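Local structure of Rab GDP dissociation inhibitor alpha (Naegleria fowleri, 6C87) at residues A[58-63]-A[68-73]; A[127-130]-A[134-137]; A[337-342]-A[374-379]; A[414-417]-A[422-425]. The protein probably binds prenylated Rab GTPases in their GDP-bound form, slows the release of their nucleotide and helps retrieve them from membranes. All coordinates share one frame; numbering follows the deposited sequence.

In the fold
The four contacts follow one another along the chain without overlap. Contact 1 joins helix 56-64, which packs on strand 389-400, to the loop after it. Contact 2 lies on the turn from strand 124-127 into helix 132-135, near helices 143-157, 188-198 and 212-229; the centres of contacts 1 and 2 are about 41 Å apart. Contact 3 links the loop before strand 343-349 to helices 373-376 and 378-384. Contact 4 lies nearest the middle of the molecule, between strand 409-411 and helix 422-436. Contacts 3 and 4 approach most closely, with nearest atoms about 5 Å apart. All are turns or loop-helix joints bordering the mixed sheet, the Rossmann-like sheet and the helical part.

Contact 1: residues A[58-63]-A[68-73]; sequences QMFEKF and AKPPAS
Phe60, on helix 56-64, and Ala68, on the loop that leaves this helix, mark the closest backbone approach, their CA atoms 6.0 Å apart where the chain turns back past the helix. Phe60 carries nearly all of the contact. Its ring leaves the helix flank and turns one face to Pro70. The CA of Pro70 stands over the middle of that face, 3.7 Å from the centroid of the Phe60 ring and 9° off its normal, a CH-pi contact. Other atoms of the Pro70 ring lie on the same side: CG comes 3.6 Å from Phe60 CD1, and CB rests over the CD1-CE1 bond. In this GDI-family fold the aromatic-proline packing joins the loop to helix 56-64, which in turn lies against strand 389-400 of the mixed sheet through Met59 and Phe63 on Phe391. Past Pro70, Pro71 crosses the end of the Phe60 ring at about a right angle, its CD 3.6 Å from Phe60 CZ. The methyl CB of Ala68 meets the ring at its edge, 4.2 Å from Phe60 CD2. The packing is apolar throughout, with no hydrogen bond between the two segments. Leu74 and Glu389 also touch the Phe60 side chain.

Contact 2: residues A[127-130]-A[134-137]; sequences KVPI and EVAK
Glu134 OE1 is gripped by two consecutive backbone amides, those of Ile130 and Thr131. The bond to Thr131 N, in the residue just before helix 132-135, comes from a glutamate of the first turn folding back onto the helix start, an arrangement resembling one half of a capping box. A second amide joins it: Ile130 N lies 2.8 Å from Glu134 OE1, with an N-H...O angle of 164°, and meets the oxygen nearly in line with its C-O bond. Glu134 reaches back because CG sits beside its own backbone N (chi1 -76°) and the chain runs extended from there. Two N-H donors, each presenting its positive end to the one oxygen, would tend to stabilise the charged carboxylate. Beneath this polar arm the packing is apolar. Pro129 turns toward the helix and places its CB 3.7 Å from Glu134 CB, while Ile130 directs its branches the other way, onto Tyr222 and Leu226 of helix 212-229. Val135 continues toward Ala149 and Val153 of helix 143-157, so the turn bridges strand 124-127 and the helical part of the protein. On the side of Pro129, the branch of Val135 that touches is CG2, 4.0 Å from Pro129 CB.

Contact 3: residues A[337-342]-A[374-379]; sequences TGRKHD and ENEVKV
A salt bridge between Arg339 and Glu376 carries the contact: Arg339 NH1 donates to Glu376 OE1 over 2.7 Å, with an N-H...O angle of 168°. The carboxylate oxygen lies at the edge of the guanidinium, close to its plane, and is approached on its anti side. Guanidinium and carboxylate planes are only 28° apart, yet a single nitrogen does the bonding, since Arg339 NH2 stands 3.6 Å from the same Glu376 OE1. The other nitrogens are occupied differently. Arg339 NE bonds the carbonyl oxygen of His341 at 3.2 Å, on a line tilted from both groups, and NH2 reaches Thr367 O; bonds from three nitrogens should fix the rotation of the guanidinium. A bend at chi3 (52°) brings the group round to face both His341 O and the glutamate. Glu376 is anchored in turn, OE1 by Glu369 N and OE2 by Ser370 OG, so the bridge also ties in the chain just after strand 360-367.

Packing around the bridge is modest. The two side chains cross at about a right angle, and NH1 of Arg339 lies 3.4 Å from Glu376 CB, alongside the aliphatic part of the glutamate. Farther out, Thr337 CG2 and Val379 CG1 face each other loosely at 4.6 Å, and both residues rest on Tyr120 of strand 111-121. Gly338, with positive phi, follows helix 334-337 and turns the chain into the loop, while Val377 occupies the N-cap of helix 378-384. The bridge thus ties the loop before strand 343-349 to helix 373-376, just ahead of helix 378-384, beside antiparallel strands 343-349 and 360-367.

Contact 4: residues A[414-417]-A[422-425]; sequences SYDA and ESCA
The hydroxyl of Ser423 reaches the carboxylate of Asp416 from above its plane: Ser423 OG donates to Asp416 OD2 over 2.6 Å, 35° out of the carboxylate plane. Both residues place the atom beyond CB (CG of Asp416, OG of Ser423) between the backbone N and the carbonyl carbon (chi1 64° and 70°), and this brings the two groups together across the gap between loop and helix. A water spans the same gap, accepting from Asp416 N at 3.1 Å and donating to Ser423 OG at 3.0 Å, so the serine oxygen both gives and receives a hydrogen bond. The other carboxylate oxygen, Asp416 OD1, pairs with Lys87 NZ and Thr418 OG1, and Lys87 would help keep the aspartate ionised. Beside this polar link, Cys424 points its sulfur at the edge of the Tyr415 ring, SG lying 4.0 Å from Tyr415 CE1, a sulfur-aromatic contact. The phenol oxygen of Tyr415 is bonded by Thr23 N. Through these pairs the loop after strand 409-411, an outer strand of the parallel Rossmann-like sheet, is fastened to the first turn of helix 422-436, with helix 22-33 touching both Tyr415 and Cys424.

Contact 1: residues A[58-63]-A[68-73]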
loop_
_atom_site.group_PDB
_atom_site.type_symbol
_atom_site.label_atom_id
_atom_site.label_comp_id
_atom_site.label_asym_id
_atom_site.label_seq_id
_atom_site.Cartn_x
_atom_site.Cartn_y
_atom_site.Cartn_z
ATOM N N GLN A 58 -27.174 -22.660 32.927
ATOM C CA GLN A 58 -26.274 -21.548 33.215
ATOM C C GLN A 58 -26.995 -20.206 33.110
ATOM O O GLN A 58 -26.707 -19.283 33.880
ATOM C CB GLN A 58 -25.059 -21.599 32.282
ATOM C CG GLN A 58 -24.120 -22.779 32.548
ATOM C CD GLN A 58 -23.050 -22.964 31.476
ATOM O OE1 GLN A 58 -23.272 -22.695 30.288
ATOM N NE2 GLN A 58 -21.878 -23.431 31.898
ATOM N N MET A 59 -27.927 -20.074 32.159
ATOM C CA MET A 59 -28.730 -18.853 32.069
ATOM C C MET A 59 -29.569 -18.661 33.327
ATOM O O MET A 59 -29.622 -17.563 33.891
ATOM C CB MET A 59 -29.632 -18.904 30.841
ATOM C CG MET A 59 -28.889 -18.827 29.534
ATOM S SD MET A 59 -28.248 -17.188 29.184
ATOM C CE MET A 59 -29.737 -16.261 28.875
ATOM N N PHE A 60 -30.239 -19.727 33.776
ATOM C CA PHE A 60 -31.066 -19.630 34.975
ATOM C C PHE A 60 -30.232 -19.364 36.226
ATOM O O PHE A 60 -30.668 -18.621 37.111
ATOM C CB PHE A 60 -31.911 -20.893 35.142
ATOM C CG PHE A 60 -33.259 -20.796 34.488
ATOM C CD1 PHE A 60 -33.380 -20.823 33.105
ATOM C CD2 PHE A 60 -34.407 -20.650 35.255
ATOM C CE1 PHE A 60 -34.623 -20.722 32.500
ATOM C CE2 PHE A 60 -35.657 -20.548 34.657
ATOM C CZ PHE A 60 -35.766 -20.585 33.278
ATOM N N GLU A 61 -29.039 -19.963 36.335
ATOM C CA GLU A 61 -28.182 -19.620 37.470
ATOM C C GLU A 61 -27.777 -18.150 37.414
ATOM O O GLU A 61 -27.854 -17.437 38.420
ATOM C CB GLU A 61 -26.951 -20.527 37.519
ATOM N N LYS A 62 -27.420 -17.659 36.226
ATOM C CA LYS A 62 -26.942 -16.285 36.111
ATOM C C LYS A 62 -28.060 -15.273 36.353
ATOM O O LYS A 62 -27.847 -14.267 37.036
ATOM C CB LYS A 62 -26.299 -16.071 34.736
ATOM C CG LYS A 62 -25.813 -14.650 34.468
ATOM C CD LYS A 62 -25.042 -14.558 33.162
ATOM C CE LYS A 62 -24.490 -13.156 32.918
ATOM N NZ LYS A 62 -23.377 -12.804 33.837
ATOM N N PHE A 63 -29.253 -15.509 35.803
ATOM C CA PHE A 63 -30.301 -14.494 35.810
ATOM C C PHE A 63 -31.418 -14.743 36.814
ATOM O O PHE A 63 -32.257 -13.856 36.998
ATOM C CB PHE A 63 -30.902 -14.351 34.413
ATOM C CG PHE A 63 -29.947 -13.788 33.417
ATOM C CD1 PHE A 63 -29.728 -12.419 33.355
ATOM C CD2 PHE A 63 -29.232 -14.626 32.567
ATOM C CE1 PHE A 63 -28.828 -11.884 32.444
ATOM C CE2 PHE A 63 -28.333 -14.100 31.652
ATOM C CZ PHE A 63 -28.130 -12.724 31.591
ATOM N N ALA A 68 -32.462 -21.748 41.065
ATOM C CA ALA A 68 -33.481 -21.762 40.020
ATOM C C ALA A 68 -33.184 -22.797 38.936
ATOM O O ALA A 68 -32.083 -22.837 38.380
ATOM C CB ALA A 68 -33.603 -20.373 39.397
ATOM N N LYS A 69 -34.185 -23.618 38.619
ATOM C CA LYS A 69 -34.069 -24.630 37.588
ATOM C C LYS A 69 -35.033 -24.337 36.440
ATOM O O LYS A 69 -36.158 -23.886 36.671
ATOM C CB LYS A 69 -34.348 -26.034 38.152
ATOM C CG LYS A 69 -33.416 -26.460 39.292
ATOM C CD LYS A 69 -31.951 -26.448 38.864
ATOM C CE LYS A 69 -31.711 -27.319 37.633
ATOM N NZ LYS A 69 -30.291 -27.275 37.184
ATOM N N PRO A 70 -34.615 -24.561 35.200
ATOM C CA PRO A 70 -35.472 -24.243 34.051
ATOM C C PRO A 70 -36.648 -25.196 33.952
ATOM O O PRO A 70 -36.502 -26.406 34.184
ATOM C CB PRO A 70 -34.527 -24.403 32.847
ATOM C CG PRO A 70 -33.143 -24.394 33.428
ATOM C CD PRO A 70 -33.263 -24.970 34.791
ATOM N N PRO A 71 -37.828 -24.695 33.589
ATOM C CA PRO A 71 -38.979 -25.584 33.383
ATOM C C PRO A 71 -38.775 -26.504 32.193
ATOM O O PRO A 71 -38.106 -26.163 31.213
ATOM C CB PRO A 71 -40.142 -24.616 33.140
ATOM C CG PRO A 71 -39.495 -23.354 32.654
ATOM C CD PRO A 71 -38.162 -23.279 33.344
ATOM N N ALA A 72 -39.387 -27.682 32.284
ATOM C CA ALA A 72 -39.209 -28.693 31.250
ATOM C C ALA A 72 -39.700 -28.209 29.888
ATOM O O ALA A 72 -39.168 -28.622 28.854
ATOM C CB ALA A 72 -39.934 -29.975 31.663
ATOM N N SER A 73 -40.679 -27.305 29.869
ATOM C CA SER A 73 -41.237 -26.818 28.613
ATOM C C SER A 73 -40.211 -26.091 27.744
ATOM O O SER A 73 -40.443 -25.916 26.542
ATOM C CB SER A 73 -42.412 -25.889 28.919
ATOM O OG SER A 73 -41.978 -24.748 29.644
#

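Contact 2: residues A[127-130]-A[134-137]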
loop_
_atom_site.group_PDB
_atom_site.type_symbol
_atom_site.label_atom_id
_atom_site.label_comp_id
_atom_site.label_asym_id
_atom_site.label_seq_id
_atom_site.Cartn_x
_atom_site.Cartn_y
_atom_site.Cartn_z
ATOM N N LYS A 127 -38.913 -6.758 4.697
ATOM C CA LYS A 127 -37.649 -7.154 4.099
ATOM C C LYS A 127 -36.882 -5.918 3.635
ATOM O O LYS A 127 -37.466 -4.923 3.198
ATOM C CB LYS A 127 -37.896 -8.110 2.925
ATOM N N VAL A 128 -35.558 -5.981 3.728
ATOM C CA VAL A 128 -34.719 -4.865 3.290
ATOM C C VAL A 128 -34.679 -4.848 1.764
ATOM O O VAL A 128 -34.273 -5.842 1.143
ATOM C CB VAL A 128 -33.306 -4.964 3.887
ATOM C CG1 VAL A 128 -32.408 -3.892 3.297
ATOM C CG2 VAL A 128 -33.356 -4.849 5.407
ATOM N N PRO A 129 -35.094 -3.760 1.114
ATOM C CA PRO A 129 -35.045 -3.715 -0.352
ATOM C C PRO A 129 -33.673 -3.290 -0.858
ATOM O O PRO A 129 -33.047 -2.370 -0.328
ATOM C CB PRO A 129 -36.114 -2.675 -0.711
ATOM C CG PRO A 129 -36.193 -1.772 0.496
ATOM C CD PRO A 129 -35.686 -2.540 1.694
ATOM N N ILE A 130 -33.209 -3.977 -1.903
ATOM C CA ILE A 130 -31.879 -3.774 -2.463
ATOM C C ILE A 130 -31.940 -3.239 -3.885
ATOM O O ILE A 130 -31.319 -2.222 -4.203
ATOM C CB ILE A 130 -31.038 -5.065 -2.400
ATOM C CG1 ILE A 130 -30.885 -5.472 -0.948
ATOM C CG2 ILE A 130 -29.683 -4.851 -3.022
ATOM C CD1 ILE A 130 -30.322 -4.339 -0.114
ATOM N N GLU A 134 -37.226 -3.380 -6.055
ATOM C CA GLU A 134 -37.720 -3.607 -4.700
ATOM C C GLU A 134 -37.965 -2.291 -3.973
ATOM O O GLU A 134 -38.921 -2.175 -3.195
ATOM C CB GLU A 134 -36.730 -4.468 -3.917
ATOM C CG GLU A 134 -36.748 -5.951 -4.258
ATOM C CD GLU A 134 -35.445 -6.651 -3.877
ATOM O OE1 GLU A 134 -34.503 -5.962 -3.426
ATOM O OE2 GLU A 134 -35.376 -7.894 -3.994
ATOM N N VAL A 135 -37.094 -1.299 -4.194
ATOM C CA VAL A 135 -37.248 0.009 -3.561
ATOM C C VAL A 135 -38.495 0.719 -4.069
ATOM O O VAL A 135 -39.197 1.396 -3.309
ATOM C CB VAL A 135 -35.985 0.859 -3.797
ATOM C CG1 VAL A 135 -36.216 2.297 -3.364
ATOM C CG2 VAL A 135 -34.811 0.266 -3.049
ATOM N N ALA A 136 -38.802 0.568 -5.352
ATOM C CA ALA A 136 -39.978 1.218 -5.903
ATOM C C ALA A 136 -41.284 0.635 -5.375
ATOM O O ALA A 136 -42.337 1.255 -5.571
ATOM C CB ALA A 136 -39.941 1.130 -7.426
ATOM N N LYS A 137 -41.249 -0.521 -4.706
ATOM C CA LYS A 137 -42.464 -1.188 -4.252
ATOM C C LYS A 137 -42.498 -1.458 -2.747
ATOM O O LYS A 137 -43.443 -2.099 -2.271
ATOM C CB LYS A 137 -42.645 -2.508 -5.015
#

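Contact 3: residues A[337-342]-A[374-379]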
loop_
_atom_site.group_PDB
_atom_site.type_symbol
_atom_site.label_atom_id
_atom_site.label_comp_id
_atom_site.label_asym_id
_atom_site.label_seq_id
_atom_site.Cartn_x
_atom_site.Cartn_y
_atom_site.Cartn_z
ATOM N N THR A 337 -38.159 5.187 15.543
ATOM C CA THR A 337 -38.633 4.827 16.875
ATOM C C THR A 337 -38.638 5.986 17.861
ATOM O O THR A 337 -38.958 5.769 19.035
ATOM C CB THR A 337 -37.787 3.686 17.461
ATOM O OG1 THR A 337 -36.396 4.038 17.406
ATOM C CG2 THR A 337 -38.013 2.403 16.710
ATOM N N GLY A 338 -38.290 7.196 17.425
ATOM C CA GLY A 338 -38.210 8.354 18.303
ATOM C C GLY A 338 -37.074 8.303 19.304
ATOM O O GLY A 338 -37.238 8.763 20.440
ATOM N N ARG A 339 -35.919 7.768 18.905
ATOM C CA ARG A 339 -34.782 7.548 19.789
ATOM C C ARG A 339 -33.539 8.185 19.187
ATOM O O ARG A 339 -33.568 8.731 18.082
ATOM C CB ARG A 339 -34.525 6.053 20.034
ATOM C CG ARG A 339 -35.476 5.401 21.014
ATOM C CD ARG A 339 -35.258 3.888 21.107
ATOM N NE ARG A 339 -33.862 3.532 21.354
ATOM C CZ ARG A 339 -33.300 3.521 22.560
ATOM N NH1 ARG A 339 -34.009 3.865 23.626
ATOM N NH2 ARG A 339 -32.029 3.185 22.699
ATOM N N LYS A 340 -32.444 8.139 19.947
ATOM C CA LYS A 340 -31.141 8.592 19.472
ATOM C C LYS A 340 -30.183 7.432 19.234
ATOM O O LYS A 340 -29.007 7.661 18.942
ATOM C CB LYS A 340 -30.515 9.580 20.464
ATOM C CG LYS A 340 -31.145 10.958 20.488
ATOM C CD LYS A 340 -32.063 11.137 21.684
ATOM C CE LYS A 340 -31.281 11.224 22.987
ATOM N NZ LYS A 340 -32.198 11.239 24.159
ATOM N N HIS A 341 -30.655 6.195 19.354
ATOM C CA HIS A 341 -29.843 5.014 19.098
ATOM C C HIS A 341 -30.721 3.952 18.468
ATOM O O HIS A 341 -31.876 3.775 18.872
ATOM C CB HIS A 341 -29.215 4.466 20.384
ATOM C CG HIS A 341 -28.374 5.468 21.114
ATOM N ND1 HIS A 341 -28.919 6.438 21.928
ATOM C CD2 HIS A 341 -27.032 5.645 21.160
ATOM C CE1 HIS A 341 -27.949 7.176 22.439
ATOM N NE2 HIS A 341 -26.795 6.714 21.991
ATOM N N ASP A 342 -30.175 3.252 17.478
ATOM C CA ASP A 342 -30.899 2.154 16.860
ATOM C C ASP A 342 -31.081 1.014 17.858
ATOM O O ASP A 342 -30.297 0.844 18.792
ATOM C CB ASP A 342 -30.155 1.643 15.622
ATOM C CG ASP A 342 -30.107 2.658 14.484
ATOM O OD1 ASP A 342 -30.546 3.820 14.669
ATOM O OD2 ASP A 342 -29.605 2.284 13.396
ATOM N N GLU A 374 -35.535 -1.398 30.198
ATOM C CA GLU A 374 -36.437 -2.407 29.648
ATOM C C GLU A 374 -37.534 -1.775 28.803
ATOM O O GLU A 374 -37.921 -2.318 27.761
ATOM C CB GLU A 374 -37.054 -3.212 30.787
ATOM C CG GLU A 374 -36.328 -4.479 31.126
ATOM C CD GLU A 374 -37.061 -5.301 32.164
ATOM O OE1 GLU A 374 -38.006 -6.035 31.793
ATOM O OE2 GLU A 374 -36.675 -5.218 33.352
ATOM N N ASN A 375 -38.050 -0.630 29.235
ATOM C CA ASN A 375 -39.126 0.015 28.498
ATOM C C ASN A 375 -38.643 0.579 27.170
ATOM O O ASN A 375 -39.450 0.752 26.247
ATOM C CB ASN A 375 -39.770 1.101 29.364
ATOM C CG ASN A 375 -40.936 1.772 28.682
ATOM O OD1 ASN A 375 -40.832 2.909 28.222
ATOM N ND2 ASN A 375 -42.064 1.069 28.613
ATOM N N GLU A 376 -37.346 0.885 27.054
ATOM C CA GLU A 376 -36.833 1.411 25.794
ATOM C C GLU A 376 -36.960 0.392 24.663
ATOM O O GLU A 376 -37.119 0.785 23.505
ATOM C CB GLU A 376 -35.381 1.868 25.952
ATOM C CG GLU A 376 -35.192 3.070 26.866
ATOM C CD GLU A 376 -33.719 3.427 27.097
ATOM O OE1 GLU A 376 -32.944 3.499 26.117
ATOM O OE2 GLU A 376 -33.330 3.622 28.273
ATOM N N VAL A 377 -36.896 -0.909 24.969
ATOM C CA VAL A 377 -37.021 -1.949 23.948
ATOM C C VAL A 377 -38.423 -2.545 23.900
ATOM O O VAL A 377 -38.637 -3.551 23.215
ATOM C CB VAL A 377 -35.976 -3.071 24.137
ATOM C CG1 VAL A 377 -34.558 -2.523 24.040
ATOM C CG2 VAL A 377 -36.195 -3.806 25.452
ATOM N N LYS A 378 -39.388 -1.951 24.605
ATOM C CA LYS A 378 -40.729 -2.529 24.620
ATOM C C LYS A 378 -41.333 -2.574 23.220
ATOM O O LYS A 378 -42.093 -3.496 22.901
ATOM C CB LYS A 378 -41.640 -1.746 25.567
ATOM C CG LYS A 378 -43.029 -2.333 25.686
ATOM C CD LYS A 378 -43.868 -1.588 26.708
ATOM C CE LYS A 378 -45.242 -2.234 26.859
ATOM N NZ LYS A 378 -46.105 -1.999 25.674
ATOM N N VAL A 379 -40.998 -1.602 22.369
ATOM C CA VAL A 379 -41.513 -1.602 21.004
ATOM C C VAL A 379 -41.093 -2.870 20.278
ATOM O O VAL A 379 -41.853 -3.410 19.467
ATOM C CB VAL A 379 -41.050 -0.336 20.249
ATOM C CG1 VAL A 379 -39.524 -0.262 20.185
ATOM C CG2 VAL A 379 -41.652 -0.284 18.849
#

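Contact 4: residues A[414-417]-A[422-425]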
loop_
_atom_site.group_PDB
_atom_site.type_symbol
_atom_site.label_atom_id
_atom_site.label_comp_id
_atom_site.label_asym_id
_atom_site.label_seq_id
_atom_site.Cartn_x
_atom_site.Cartn_y
_atom_site.Cartn_z
ATOM N N SER A 414 -15.502 -2.177 24.861
ATOM C CA SER A 414 -16.648 -3.036 25.105
ATOM C C SER A 414 -17.463 -3.185 23.825
ATOM O O SER A 414 -17.485 -2.299 22.966
ATOM C CB SER A 414 -17.520 -2.458 26.213
ATOM O OG SER A 414 -16.769 -2.297 27.405
ATOM N N TYR A 415 -18.181 -4.294 23.718
ATOM C CA TYR A 415 -18.958 -4.531 22.513
ATOM C C TYR A 415 -20.200 -3.646 22.525
ATOM O O TYR A 415 -20.929 -3.590 23.521
ATOM C CB TYR A 415 -19.321 -6.010 22.399
ATOM C CG TYR A 415 -18.088 -6.869 22.315
ATOM C CD1 TYR A 415 -17.310 -6.876 21.168
ATOM C CD2 TYR A 415 -17.687 -7.655 23.386
ATOM C CE1 TYR A 415 -16.165 -7.646 21.084
ATOM C CE2 TYR A 415 -16.550 -8.436 23.311
ATOM C CZ TYR A 415 -15.784 -8.426 22.159
ATOM O OH TYR A 415 -14.637 -9.197 22.072
ATOM N N ASP A 416 -20.431 -2.947 21.415
ATOM C CA ASP A 416 -21.587 -2.074 21.305
ATOM C C ASP A 416 -22.832 -2.904 21.011
ATOM O O ASP A 416 -22.779 -4.134 20.876
ATOM C CB ASP A 416 -21.331 -0.984 20.258
ATOM C CG ASP A 416 -21.153 -1.528 18.834
ATOM O OD1 ASP A 416 -21.613 -2.645 18.513
ATOM O OD2 ASP A 416 -20.509 -0.827 18.023
ATOM N N ALA A 417 -23.970 -2.212 20.904
ATOM C CA ALA A 417 -25.266 -2.873 20.804
ATOM C C ALA A 417 -25.521 -3.511 19.440
ATOM O O ALA A 417 -26.403 -4.369 19.337
ATOM C CB ALA A 417 -26.382 -1.876 21.110
ATOM N N GLU A 422 -18.825 -5.251 12.403
ATOM C CA GLU A 422 -17.916 -4.271 11.801
ATOM C C GLU A 422 -17.177 -3.443 12.853
ATOM O O GLU A 422 -15.961 -3.235 12.760
ATOM C CB GLU A 422 -18.667 -3.336 10.864
ATOM C CG GLU A 422 -17.738 -2.663 9.889
ATOM C CD GLU A 422 -18.401 -1.543 9.134
ATOM O OE1 GLU A 422 -17.698 -0.859 8.361
ATOM O OE2 GLU A 422 -19.618 -1.342 9.325
ATOM N N SER A 423 -17.899 -2.933 13.849
ATOM C CA SER A 423 -17.242 -2.090 14.840
ATOM C C SER A 423 -16.256 -2.899 15.679
ATOM O O SER A 423 -15.208 -2.378 16.087
ATOM C CB SER A 423 -18.297 -1.381 15.697
ATOM O OG SER A 423 -18.982 -2.279 16.543
ATOM N N CYS A 424 -16.555 -4.175 15.930
ATOM C CA CYS A 424 -15.571 -5.033 16.578
ATOM C C CYS A 424 -14.333 -5.226 15.700
ATOM O O CYS A 424 -13.199 -5.175 16.193
ATOM C CB CYS A 424 -16.213 -6.377 16.929
ATOM S SG CYS A 424 -15.045 -7.703 17.250
ATOM N N ALA A 425 -14.528 -5.424 14.389
ATOM C CA ALA A 425 -13.393 -5.584 13.477
ATOM C C ALA A 425 -12.563 -4.309 13.384
ATOM O O ALA A 425 -11.326 -4.371 13.324
ATOM C CB ALA A 425 -13.882 -6.004 12.089
HETATM O O HOH W 1 -18.512 -3.809 19.108
#